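Local atomic coordinates of FYVE, RhoGEF and PH domain-containing protein 5 (Homo sapiens, PDB entry 3MPX), a protein that activates the small GTPase CDC42 by exchanging its bound GDP for GTP and mediates the activation of CDC42 that VEGF induces. Residues 23-26 against 27-30; 32-35 against 36-40; 46-49 against 50-54; 141-144 against 145-149; 178-181 against 182-185. All coordinates share one frame; numbering follows the deposited sequence.

Interaction 1 (23-26 against 27-30); sequences ALVI and AQEL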
loop_
_atom_site.group_PDB
_atom_site.type_symbol
_atom_site.label_atom_id
_atom_site.label_comp_id
_atom_site.label_asym_id
_atom_site.label_seq_id
_atom_site.Cartn_x
_atom_site.Cartn_y
_atom_site.Cartn_z
ATOM N N ALA A 23 17.471 -9.862 10.041
ATOM C CA ALA A 23 16.378 -9.390 10.900
ATOM C C ALA A 23 16.722 -8.021 11.506
ATOM O O ALA A 23 15.830 -7.202 11.730
ATOM C CB ALA A 23 16.094 -10.403 11.994
ATOM N N LEU A 24 18.028 -7.757 11.732
ATOM C CA LEU A 24 18.484 -6.476 12.263
ATOM C C LEU A 24 18.191 -5.347 11.259
ATOM O O LEU A 24 17.651 -4.315 11.664
ATOM C CB LEU A 24 19.975 -6.516 12.668
ATOM C CG LEU A 24 20.643 -5.181 13.091
ATOM C CD1 LEU A 24 19.866 -4.456 14.216
ATOM C CD2 LEU A 24 22.071 -5.411 13.502
ATOM N N VAL A 25 18.502 -5.556 9.968
ATOM C CA VAL A 25 18.275 -4.565 8.917
ATOM C C VAL A 25 16.752 -4.300 8.714
ATOM O O VAL A 25 16.367 -3.178 8.357
ATOM C CB VAL A 25 18.999 -5.011 7.617
ATOM C CG1 VAL A 25 18.333 -4.473 6.356
ATOM C CG2 VAL A 25 20.462 -4.620 7.656
ATOM N N ILE A 26 15.900 -5.324 8.930
ATOM C CA ILE A 26 14.452 -5.185 8.773
ATOM C C ILE A 26 13.864 -4.305 9.919
ATOM O O ILE A 26 12.999 -3.470 9.649
ATOM C CB ILE A 26 13.760 -6.567 8.621
ATOM C CG1 ILE A 26 14.195 -7.227 7.291
ATOM C CG2 ILE A 26 12.221 -6.446 8.694
ATOM C CD1 ILE A 26 14.067 -8.715 7.237
ATOM N N ALA A 27 14.378 -4.438 11.161
ATOM C CA ALA A 27 13.917 -3.630 12.285
ATOM C C ALA A 27 14.362 -2.214 12.075
ATOM O O ALA A 27 13.614 -1.288 12.372
ATOM C CB ALA A 27 14.471 -4.171 13.583
ATOM N N GLN A 28 15.557 -2.038 11.482
ATOM C CA GLN A 28 16.093 -0.729 11.110
ATOM C C GLN A 28 15.192 -0.148 9.995
ATOM O O GLN A 28 14.825 1.021 10.089
ATOM C CB GLN A 28 17.561 -0.840 10.669
ATOM C CG GLN A 28 18.514 -1.174 11.819
ATOM C CD GLN A 28 19.982 -1.375 11.467
ATOM O OE1 GLN A 28 20.828 -1.473 12.372
ATOM N NE2 GLN A 28 20.337 -1.451 10.173
ATOM N N GLU A 29 14.753 -0.990 9.009
ATOM C CA GLU A 29 13.834 -0.608 7.920
ATOM C C GLU A 29 12.477 -0.199 8.488
ATOM O O GLU A 29 11.823 0.702 7.960
ATOM C CB GLU A 29 13.650 -1.757 6.913
ATOM C CG GLU A 29 13.157 -1.292 5.548
ATOM C CD GLU A 29 12.444 -2.304 4.658
ATOM O OE1 GLU A 29 11.462 -1.904 3.985
ATOM O OE2 GLU A 29 12.877 -3.481 4.608
ATOM N N LEU A 30 12.069 -0.862 9.573
ATOM C CA LEU A 30 10.821 -0.606 10.265
ATOM C C LEU A 30 10.903 0.713 11.006
ATOM O O LEU A 30 9.973 1.508 10.896
ATOM C CB LEU A 30 10.509 -1.767 11.217
ATOM C CG LEU A 30 9.169 -1.746 11.941
ATOM C CD1 LEU A 30 7.990 -1.925 10.974
ATOM C CD2 LEU A 30 9.165 -2.755 13.089
#
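Leu24 and Gln28 touch one turn apart on helix 21-59, with the flat amide of the glutamine lying across the end of the leucine. OE1 of Gln28 is 3.6 Å from CD1 of Leu24, a van der Waals contact and not a polar bond. The other branch of the amide turns to the neighbouring residue, where NE2 of Gln28 is 4.0 Å from CG2 of Val25. The amide thus straddles two aliphatic side chains. Gln28 places CG beside its own backbone N (chi1 -70°), and its extended chain then runs back toward the start of the helix. Leu24 does the reverse. Its CG sits on the side of the carbonyl carbon (chi1 173°), which leans it toward Gln28.

The helix backbone holds both in place. Gln28 N bonds to Leu24 O at 3.1 Å. Ala27 N bonds to Ala23 O at 3.2 Å and makes a second, weak bond to Leu24 O. Glu29 N and Leu30 N continue the pattern to Val25 O and Ile26 O.

Other DH-domain helices pack round this part. Ala27 and Gln28 lie on Leu97 and Leu30 lies on Leu93, both of helix 66-98. Ile26 and Glu29 lie on Leu179 of helix 162-184. With Glu29, this is consistent with conserved region 1 of DH domains, which contacts the GTPase in relatives.

The two turns differ from side to side. Ala23, Ala27 and Leu30 are buried, while Val25, Gln28 and Glu29 are exposed. Across the contact the polar hold comes from the backbone. The Gln28 side chain adds dispersion contacts with its aliphatic neighbours.

Interaction 2 (32-35 against 36-40); sequences SSEK and AYVEM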
loop_
_atom_site.group_PDB
_atom_site.type_symbol
_atom_site.label_atom_id
_atom_site.label_comp_id
_atom_site.label_asym_id
_atom_site.label_seq_id
_atom_site.Cartn_x
_atom_site.Cartn_y
_atom_site.Cartn_z
ATOM N N SER A 32 13.079 3.400 10.448
ATOM C CA SER A 32 13.253 4.513 9.512
ATOM C C SER A 32 11.935 4.918 8.853
ATOM O O SER A 32 11.619 6.123 8.788
ATOM C CB SER A 32 14.317 4.186 8.465
ATOM O OG SER A 32 14.279 2.836 8.033
ATOM N N SER A 33 11.165 3.897 8.384
ATOM C CA SER A 33 9.853 4.068 7.761
ATOM C C SER A 33 8.812 4.508 8.796
ATOM O O SER A 33 7.901 5.265 8.445
ATOM C CB SER A 33 9.414 2.798 7.038
ATOM O OG SER A 33 9.262 1.697 7.911
ATOM N N GLU A 34 8.954 4.072 10.064
ATOM C CA GLU A 34 8.045 4.532 11.108
ATOM C C GLU A 34 8.236 6.038 11.342
ATOM O O GLU A 34 7.233 6.742 11.407
ATOM C CB GLU A 34 8.188 3.748 12.419
ATOM C CG GLU A 34 7.047 4.006 13.392
ATOM C CD GLU A 34 5.663 3.490 13.021
ATOM O OE1 GLU A 34 5.556 2.556 12.194
ATOM O OE2 GLU A 34 4.677 4.004 13.594
ATOM N N LYS A 35 9.508 6.533 11.421
ATOM C CA LYS A 35 9.841 7.958 11.589
ATOM C C LYS A 35 9.117 8.769 10.517
ATOM O O LYS A 35 8.372 9.701 10.835
ATOM C CB LYS A 35 11.357 8.213 11.455
ATOM C CG LYS A 35 12.190 7.591 12.541
ATOM C CD LYS A 35 13.598 8.131 12.571
ATOM C CE LYS A 35 14.442 7.408 13.604
ATOM N NZ LYS A 35 15.707 6.850 13.032
ATOM N N ALA A 36 9.304 8.378 9.245
ATOM C CA ALA A 36 8.687 9.033 8.091
ATOM C C ALA A 36 7.158 9.062 8.167
ATOM O O ALA A 36 6.549 10.023 7.686
ATOM C CB ALA A 36 9.130 8.343 6.823
ATOM N N TYR A 37 6.551 8.009 8.770
ATOM C CA TYR A 37 5.116 7.836 8.939
ATOM C C TYR A 37 4.568 8.749 10.030
ATOM O O TYR A 37 3.483 9.320 9.865
ATOM C CB TYR A 37 4.804 6.373 9.253
ATOM C CG TYR A 37 3.330 6.061 9.369
ATOM C CD1 TYR A 37 2.480 6.179 8.266
ATOM C CD2 TYR A 37 2.780 5.631 10.576
ATOM C CE1 TYR A 37 1.118 5.887 8.366
ATOM C CE2 TYR A 37 1.425 5.312 10.682
ATOM C CZ TYR A 37 0.599 5.441 9.574
ATOM O OH TYR A 37 -0.724 5.104 9.662
ATOM N N VAL A 38 5.322 8.887 11.138
ATOM C CA VAL A 38 4.982 9.717 12.296
ATOM C C VAL A 38 5.069 11.202 11.895
ATOM O O VAL A 38 4.198 11.987 12.266
ATOM C CB VAL A 38 5.845 9.337 13.517
ATOM C CG1 VAL A 38 5.720 10.365 14.634
ATOM C CG2 VAL A 38 5.459 7.955 14.023
ATOM N N GLU A 39 6.063 11.550 11.057
ATOM C CA GLU A 39 6.264 12.881 10.473
ATOM C C GLU A 39 5.040 13.200 9.580
ATOM O O GLU A 39 4.516 14.314 9.608
ATOM C CB GLU A 39 7.570 12.866 9.641
ATOM C CG GLU A 39 7.825 14.082 8.750
ATOM C CD GLU A 39 8.554 15.268 9.356
ATOM O OE1 GLU A 39 8.784 16.252 8.613
ATOM O OE2 GLU A 39 8.896 15.224 10.562
HETATM N N MSE A 40 4.579 12.203 8.823
HETATM C CA MSE A 40 3.441 12.320 7.939
HETATM C C MSE A 40 2.155 12.464 8.727
HETATM O O MSE A 40 1.321 13.289 8.358
HETATM C CB MSE A 40 3.390 11.114 6.990
HETATM C CG MSE A 40 2.344 11.243 5.895
HETATM SE SE MSE A 40 0.608 10.591 6.504
HETATM C CE MSE A 40 0.849 8.702 6.116
#
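The carboxylate of Glu34, which leans on Tyr37 and Val38, is gripped at both oxygens. OE1 forms a salt bridge with Arg172 NH1 and a hydrogen bond with Tyr176 OH, and OE2 is hydrogen-bonded to His86 ND1. These partners belong to helices 162-184 and 66-98, so one buried acid ties three helices together.

The chain of Glu34 bends at its second torsion (chi2 68°), which turns the carboxylate onward, toward Tyr37 and Val38. OE2 of Glu34 then comes to the edge of the Tyr37 ring, near its plane, 3.9 Å from CD2. The carboxylate and ring planes are turned 62° apart. The same OE2 is 4.1 Å from CG2 of Val38, an apolar neighbour one turn on. The Tyr37 ring meets His86 edge-to-face, and its OH is bonded to Val169 O.

The carbonyl of Glu34 is also used. Val38 N bonds to Glu34 O at 2.9 Å, and Tyr37 N makes a weak bond to it. Tyr37 N has its main bond with Ser33 O at 3.1 Å. Glu39 N reaches Lys35 O at 3.0 Å.

Glu34, Tyr37 and Val38 are buried, whereas Lys35, Ala36 and Glu39 are exposed. The Ser-Glu-Lys-Ala-Tyr-Val sequence is consistent with the first conserved region of DH domains, on the long first helix of this all-helical fold.

Interaction 3 (46-49 against 50-54); sequences LDFH and GAVMR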
loop_
_atom_site.group_PDB
_atom_site.type_symbol
_atom_site.label_atom_id
_atom_site.label_comp_id
_atom_site.label_asym_id
_atom_site.label_seq_id
_atom_site.Cartn_x
_atom_site.Cartn_y
_atom_site.Cartn_z
ATOM N N LEU A 46 -1.952 18.625 11.712
ATOM C CA LEU A 46 -1.828 20.072 11.733
ATOM C C LEU A 46 -2.530 20.686 10.531
ATOM O O LEU A 46 -3.323 21.605 10.708
ATOM C CB LEU A 46 -0.342 20.498 11.768
ATOM C CG LEU A 46 -0.043 22.005 11.921
ATOM C CD1 LEU A 46 -0.190 22.466 13.376
ATOM C CD2 LEU A 46 1.369 22.337 11.457
ATOM N N ASP A 47 -2.250 20.180 9.321
ATOM C CA ASP A 47 -2.742 20.766 8.078
ATOM C C ASP A 47 -4.076 20.203 7.573
ATOM O O ASP A 47 -4.739 20.857 6.757
ATOM C CB ASP A 47 -1.658 20.658 6.989
ATOM C CG ASP A 47 -0.256 21.087 7.433
ATOM O OD1 ASP A 47 -0.138 21.775 8.485
ATOM O OD2 ASP A 47 0.726 20.723 6.740
ATOM N N PHE A 48 -4.468 19.007 8.020
ATOM C CA PHE A 48 -5.726 18.452 7.561
ATOM C C PHE A 48 -6.739 18.451 8.698
ATOM O O PHE A 48 -7.680 19.231 8.636
ATOM C CB PHE A 48 -5.545 17.072 6.918
ATOM C CG PHE A 48 -6.830 16.404 6.490
ATOM C CD1 PHE A 48 -7.530 16.853 5.379
ATOM C CD2 PHE A 48 -7.331 15.319 7.190
ATOM C CE1 PHE A 48 -8.706 16.228 4.981
ATOM C CE2 PHE A 48 -8.503 14.690 6.786
ATOM C CZ PHE A 48 -9.186 15.149 5.685
ATOM N N HIS A 49 -6.536 17.636 9.744
ATOM C CA HIS A 49 -7.457 17.580 10.866
ATOM C C HIS A 49 -7.661 18.992 11.469
ATOM O O HIS A 49 -8.801 19.473 11.491
ATOM C CB HIS A 49 -6.972 16.548 11.898
ATOM C CG HIS A 49 -7.618 16.656 13.244
ATOM N ND1 HIS A 49 -8.593 15.770 13.644
ATOM C CD2 HIS A 49 -7.375 17.527 14.253
ATOM C CE1 HIS A 49 -8.939 16.141 14.864
ATOM N NE2 HIS A 49 -8.246 17.210 15.264
ATOM N N GLY A 50 -6.572 19.647 11.892
ATOM C CA GLY A 50 -6.604 20.982 12.479
ATOM C C GLY A 50 -7.358 22.014 11.655
ATOM O O GLY A 50 -8.258 22.681 12.174
ATOM N N ALA A 51 -7.030 22.122 10.345
ATOM C CA ALA A 51 -7.664 23.075 9.429
ATOM C C ALA A 51 -9.149 22.773 9.190
ATOM O O ALA A 51 -9.948 23.703 9.052
ATOM C CB ALA A 51 -6.913 23.118 8.111
ATOM N N VAL A 52 -9.515 21.480 9.156
ATOM C CA VAL A 52 -10.902 21.062 8.957
ATOM C C VAL A 52 -11.694 21.276 10.264
ATOM O O VAL A 52 -12.812 21.794 10.205
ATOM C CB VAL A 52 -11.020 19.636 8.380
ATOM C CG1 VAL A 52 -12.465 19.293 8.061
ATOM C CG2 VAL A 52 -10.159 19.493 7.123
HETATM N N MSE A 53 -11.088 20.965 11.437
HETATM C CA MSE A 53 -11.729 21.209 12.737
HETATM C C MSE A 53 -12.036 22.713 12.875
HETATM O O MSE A 53 -13.182 23.071 13.164
HETATM C CB MSE A 53 -10.882 20.694 13.911
HETATM C CG MSE A 53 -10.831 19.165 14.009
HETATM SE SE MSE A 53 -12.572 18.222 13.917
HETATM C CE MSE A 53 -13.092 18.429 15.808
ATOM N N ARG A 54 -11.041 23.580 12.548
ATOM C CA ARG A 54 -11.168 25.042 12.554
ATOM C C ARG A 54 -12.333 25.476 11.658
ATOM O O ARG A 54 -13.190 26.236 12.115
ATOM C CB ARG A 54 -9.858 25.732 12.109
ATOM C CG ARG A 54 -8.837 25.917 13.215
ATOM C CD ARG A 54 -7.607 26.659 12.724
ATOM N NE ARG A 54 -6.559 25.745 12.266
ATOM C CZ ARG A 54 -5.893 25.868 11.120
ATOM N NH1 ARG A 54 -4.954 24.987 10.794
ATOM N NH2 ARG A 54 -6.162 26.872 10.287
#
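His49 puts CG anti to its backbone N (chi1 164°), and Met53, a selenomethionine, puts CG beside its own backbone N (chi1 -71°). These torsions bring the Met53 chain over the imidazole one turn back. Met53 CG lies over one face of the ring, 3.7 Å from the His49 centroid and 19° off the ring normal. This is a CH-pi contact. CG is displaced toward the rim, where it is 3.5 Å from NE2 of His49. The selenium sits obliquely and farther out, with SE of Met53 4.7 Å from the His49 centroid. ND1 of His49 is hydrogen-bonded to Leu76 O of helix 66-98, which helps to fix the turn of the ring.

A second pair lies on the buried side. Phe48 and Val52 run side by side, and CG2 of Val52 stands over one face of the phenyl ring, 4.1 Å from CD1 of Phe48. The Phe48 ring also packs on Phe151, Leu76 and Leu166.

Helix 21-59 widens into a pi-type turn at 46-49. The regular i to i+4 bonds resume from Phe48 O and His49 O. Val52 N bonds to Phe48 O at 2.9 Å, and Met53 N bonds to His49 O at 2.7 Å.

The chemistry differs round the helix. Phe48 and Val52 give hydrophobic packing against helices 66-98, 142-152 and 162-184. His49 works in two ways, through a polar bond in one direction and through its ring face toward Met53.

Interaction 4 (141-144 against 145-149); sequences SPRL and AAAVR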
loop_
_atom_site.group_PDB
_atom_site.type_symbol
_atom_site.label_atom_id
_atom_site.label_comp_id
_atom_site.label_asym_id
_atom_site.label_seq_id
_atom_site.Cartn_x
_atom_site.Cartn_y
_atom_site.Cartn_z
ATOM N N SER A 141 -19.594 24.610 0.268
ATOM C CA SER A 141 -19.085 25.102 1.539
ATOM C C SER A 141 -17.745 25.821 1.331
ATOM O O SER A 141 -16.688 25.210 1.513
ATOM C CB SER A 141 -18.955 23.965 2.551
ATOM O OG SER A 141 -18.266 24.366 3.724
ATOM N N PRO A 142 -17.772 27.129 0.985
ATOM C CA PRO A 142 -16.516 27.878 0.807
ATOM C C PRO A 142 -15.496 27.669 1.937
ATOM O O PRO A 142 -14.344 27.416 1.638
ATOM C CB PRO A 142 -16.994 29.333 0.710
ATOM C CG PRO A 142 -18.353 29.233 0.114
ATOM C CD PRO A 142 -18.946 27.994 0.727
ATOM N N ARG A 143 -15.926 27.705 3.208
ATOM C CA ARG A 143 -15.084 27.486 4.396
ATOM C C ARG A 143 -14.426 26.077 4.399
ATOM O O ARG A 143 -13.225 25.968 4.669
ATOM C CB ARG A 143 -15.921 27.705 5.676
ATOM C CG ARG A 143 -15.142 27.728 6.984
ATOM C CD ARG A 143 -14.291 28.976 7.152
ATOM N NE ARG A 143 -13.148 28.750 8.035
ATOM C CZ ARG A 143 -12.055 28.074 7.689
ATOM N NH1 ARG A 143 -11.964 27.515 6.491
ATOM N NH2 ARG A 143 -11.066 27.912 8.556
ATOM N N LEU A 144 -15.210 25.009 4.132
ATOM C CA LEU A 144 -14.646 23.667 4.087
ATOM C C LEU A 144 -13.744 23.534 2.843
ATOM O O LEU A 144 -12.651 22.954 2.945
ATOM C CB LEU A 144 -15.733 22.580 4.116
ATOM C CG LEU A 144 -15.235 21.140 4.375
ATOM C CD1 LEU A 144 -14.886 20.929 5.817
ATOM C CD2 LEU A 144 -16.271 20.118 3.957
ATOM N N ALA A 145 -14.164 24.137 1.696
ATOM C CA ALA A 145 -13.359 24.120 0.484
ATOM C C ALA A 145 -12.014 24.797 0.737
ATOM O O ALA A 145 -10.991 24.211 0.419
ATOM C CB ALA A 145 -14.095 24.781 -0.659
ATOM N N ALA A 146 -12.013 25.948 1.425
ATOM C CA ALA A 146 -10.824 26.716 1.803
ATOM C C ALA A 146 -9.898 25.880 2.668
ATOM O O ALA A 146 -8.686 26.008 2.522
ATOM C CB ALA A 146 -11.226 27.984 2.550
ATOM N N ALA A 147 -10.456 25.025 3.564
ATOM C CA ALA A 147 -9.656 24.181 4.453
ATOM C C ALA A 147 -9.004 23.047 3.677
ATOM O O ALA A 147 -7.797 22.842 3.812
ATOM C CB ALA A 147 -10.505 23.631 5.590
ATOM N N VAL A 148 -9.791 22.348 2.834
ATOM C CA VAL A 148 -9.299 21.228 2.035
ATOM C C VAL A 148 -8.263 21.680 0.986
ATOM O O VAL A 148 -7.216 21.030 0.898
ATOM C CB VAL A 148 -10.434 20.374 1.453
ATOM C CG1 VAL A 148 -9.896 19.327 0.487
ATOM C CG2 VAL A 148 -11.178 19.688 2.589
ATOM N N ARG A 149 -8.509 22.803 0.255
ATOM C CA ARG A 149 -7.550 23.379 -0.715
ATOM C C ARG A 149 -6.201 23.548 -0.016
ATOM O O ARG A 149 -5.248 22.866 -0.397
ATOM C CB ARG A 149 -8.012 24.760 -1.232
ATOM C CG ARG A 149 -9.112 24.732 -2.289
ATOM C CD ARG A 149 -9.223 26.032 -3.070
ATOM N NE ARG A 149 -9.360 27.225 -2.228
ATOM C CZ ARG A 149 -10.508 27.685 -1.733
ATOM N NH1 ARG A 149 -11.648 27.035 -1.956
ATOM N NH2 ARG A 149 -10.524 28.792 -0.997
#
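Arg143 starts away from Ala146 and Ala147, but its guanidinium returns to them. CB points away from 145-149. CG is anti to the backbone N (chi1 -171°), and a bend at the second torsion (chi2 71°) turns the chain along the helix. NE forms a salt bridge with Asp58 OD2 of helix 21-59. NH1 of Arg143 comes obliquely to Ala146, 4.0 Å from its CB, and lies 4.2 Å from CB of Ala147. Both are van der Waals contacts with small methyl groups. NH2 of Arg143 lies 4.1 Å from C of Arg54, also on helix 21-59.

The start of the helix is capped. Ser141 is the N-cap residue, and its OG accepts from Leu144 N at 3.1 Å. The carbonyl O of Ser141 takes Ala145 N at 2.7 Å. Pro142 follows as the first helical residue, and its carbonyl O accepts from Ala146 N at 2.8 Å.

Leu144 and Val148 are buried. Leu144 packs on Val52 and Met59 of helix 21-59, and Val148 on Leu134 of helix 117-138. The arrangement is a serine N-cap followed by proline in the first turn, at the start of the short helix 142-152 of the DH domain.

Interaction 5 (178-181 against 182-185); sequences VLLT and DYLN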
loop_
_atom_site.group_PDB
_atom_site.type_symbol
_atom_site.label_atom_id
_atom_site.label_comp_id
_atom_site.label_asym_id
_atom_site.label_seq_id
_atom_site.Cartn_x
_atom_site.Cartn_y
_atom_site.Cartn_z
ATOM N N VAL A 178 4.042 -6.871 5.344
ATOM C CA VAL A 178 5.167 -7.275 4.482
ATOM C C VAL A 178 6.504 -7.287 5.262
ATOM O O VAL A 178 7.255 -8.251 5.132
ATOM C CB VAL A 178 5.294 -6.538 3.106
ATOM C CG1 VAL A 178 3.983 -6.538 2.344
ATOM C CG2 VAL A 178 5.832 -5.120 3.240
ATOM N N LEU A 179 6.774 -6.251 6.078
ATOM C CA LEU A 179 8.003 -6.163 6.865
ATOM C C LEU A 179 8.087 -7.285 7.891
ATOM O O LEU A 179 9.139 -7.928 7.996
ATOM C CB LEU A 179 8.119 -4.802 7.583
ATOM C CG LEU A 179 8.721 -3.656 6.784
ATOM C CD1 LEU A 179 7.995 -2.369 7.059
ATOM C CD2 LEU A 179 10.174 -3.466 7.131
ATOM N N LEU A 180 6.979 -7.533 8.625
ATOM C CA LEU A 180 6.927 -8.515 9.695
ATOM C C LEU A 180 7.036 -9.935 9.186
ATOM O O LEU A 180 7.614 -10.796 9.874
ATOM C CB LEU A 180 5.705 -8.301 10.589
ATOM C CG LEU A 180 5.845 -7.088 11.544
ATOM C CD1 LEU A 180 4.526 -6.651 12.060
ATOM C CD2 LEU A 180 6.784 -7.392 12.713
ATOM N N THR A 181 6.581 -10.162 7.936
ATOM C CA THR A 181 6.735 -11.451 7.254
ATOM C C THR A 181 8.210 -11.624 6.837
ATOM O O THR A 181 8.726 -12.729 6.942
ATOM C CB THR A 181 5.733 -11.569 6.124
ATOM O OG1 THR A 181 4.436 -11.508 6.723
ATOM C CG2 THR A 181 5.902 -12.852 5.321
ATOM N N ASP A 182 8.906 -10.543 6.438
ATOM C CA ASP A 182 10.325 -10.654 6.110
ATOM C C ASP A 182 11.152 -10.820 7.393
ATOM O O ASP A 182 12.199 -11.462 7.382
ATOM C CB ASP A 182 10.796 -9.471 5.266
ATOM C CG ASP A 182 10.637 -9.746 3.784
ATOM O OD1 ASP A 182 11.667 -9.987 3.110
ATOM O OD2 ASP A 182 9.477 -9.779 3.305
ATOM N N TYR A 183 10.645 -10.279 8.505
ATOM C CA TYR A 183 11.263 -10.371 9.816
ATOM C C TYR A 183 11.153 -11.793 10.362
ATOM O O TYR A 183 12.126 -12.307 10.903
ATOM C CB TYR A 183 10.590 -9.375 10.758
ATOM C CG TYR A 183 11.166 -9.344 12.151
ATOM C CD1 TYR A 183 12.423 -8.789 12.397
ATOM C CD2 TYR A 183 10.426 -9.792 13.242
ATOM C CE1 TYR A 183 12.936 -8.704 13.691
ATOM C CE2 TYR A 183 10.933 -9.715 14.543
ATOM C CZ TYR A 183 12.192 -9.180 14.760
ATOM O OH TYR A 183 12.691 -9.117 16.036
ATOM N N LEU A 184 9.980 -12.430 10.188
ATOM C CA LEU A 184 9.687 -13.787 10.667
ATOM C C LEU A 184 10.558 -14.836 9.964
ATOM O O LEU A 184 11.019 -15.777 10.626
ATOM C CB LEU A 184 8.174 -14.089 10.482
ATOM C CG LEU A 184 7.589 -15.454 10.964
ATOM C CD1 LEU A 184 7.116 -15.399 12.402
ATOM C CD2 LEU A 184 6.460 -15.903 10.050
ATOM N N ASN A 185 10.793 -14.666 8.632
ATOM C CA ASN A 185 11.599 -15.586 7.809
ATOM C C ASN A 185 13.068 -15.651 8.238
ATOM O O ASN A 185 13.765 -16.600 7.878
ATOM C CB ASN A 185 11.516 -15.244 6.327
ATOM C CG ASN A 185 10.143 -15.306 5.749
ATOM O OD1 ASN A 185 9.248 -15.982 6.254
ATOM N ND2 ASN A 185 9.942 -14.549 4.688
#
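Leu180 and Tyr183 form the buried side of this contact, and Asn185 the solvent side. CD2 of Leu180 approaches the Tyr183 ring obliquely, 4.4 Å from its CD2, so the two touch only lightly. The packing comes from helix 192-214, where Leu180 lies on Ile204 and Tyr183 on Thr197. The phenol OH reaches farther and is hydrogen-bonded to Glu193 OE1.

Backbone bonds run beneath. Tyr183 N bonds to Leu179 O at 2.8 Å, and Leu184 N bonds to Leu180 O at 2.9 Å.

The other side is looser. Asn185 is exposed, and its CG stands beside its own backbone N (chi1 -60°), which brings the amide back over Thr181 O. ND2 of Asn185 lies 3.1 Å from Thr181 O, but the angle is too poor for a hydrogen bond. The carbonyl is served instead by Asn185 N, at 3.3 Å. Thr181 is partly exposed, and its OG1 turns back to Gln177 O.

Asp182 joins the polar part, with OD2 hydrogen-bonded to His229 NE2. The chemistry is thus split. Apolar side chains face helices 192-214 and 21-59, while at Asp182 a side-chain bond ties helix 162-184 to helix 218-230, which precedes the strands of the PH domain in the chain.

How the interactions relate
All five contacts are local, and all lie in the DH domain. Interactions 1, 2 and 3 follow one another along helix 21-59. Interaction 5 lies beside interaction 1, where Ile26 and Glu29 meet Leu179. Interaction 4 lies beside interaction 3, where Val52 meets Leu144. The two groups are far apart: the centres of interactions 4 and 5 are about 42 Å from each other. Each contact mixes buried and exposed residues. A buried charged network marks interaction 2. Interaction 3 adds ring contacts, and interaction 4 a capped helix start. In interaction 1 a glutamine lies on aliphatic chains, whereas interaction 5 pairs leucine with tyrosine.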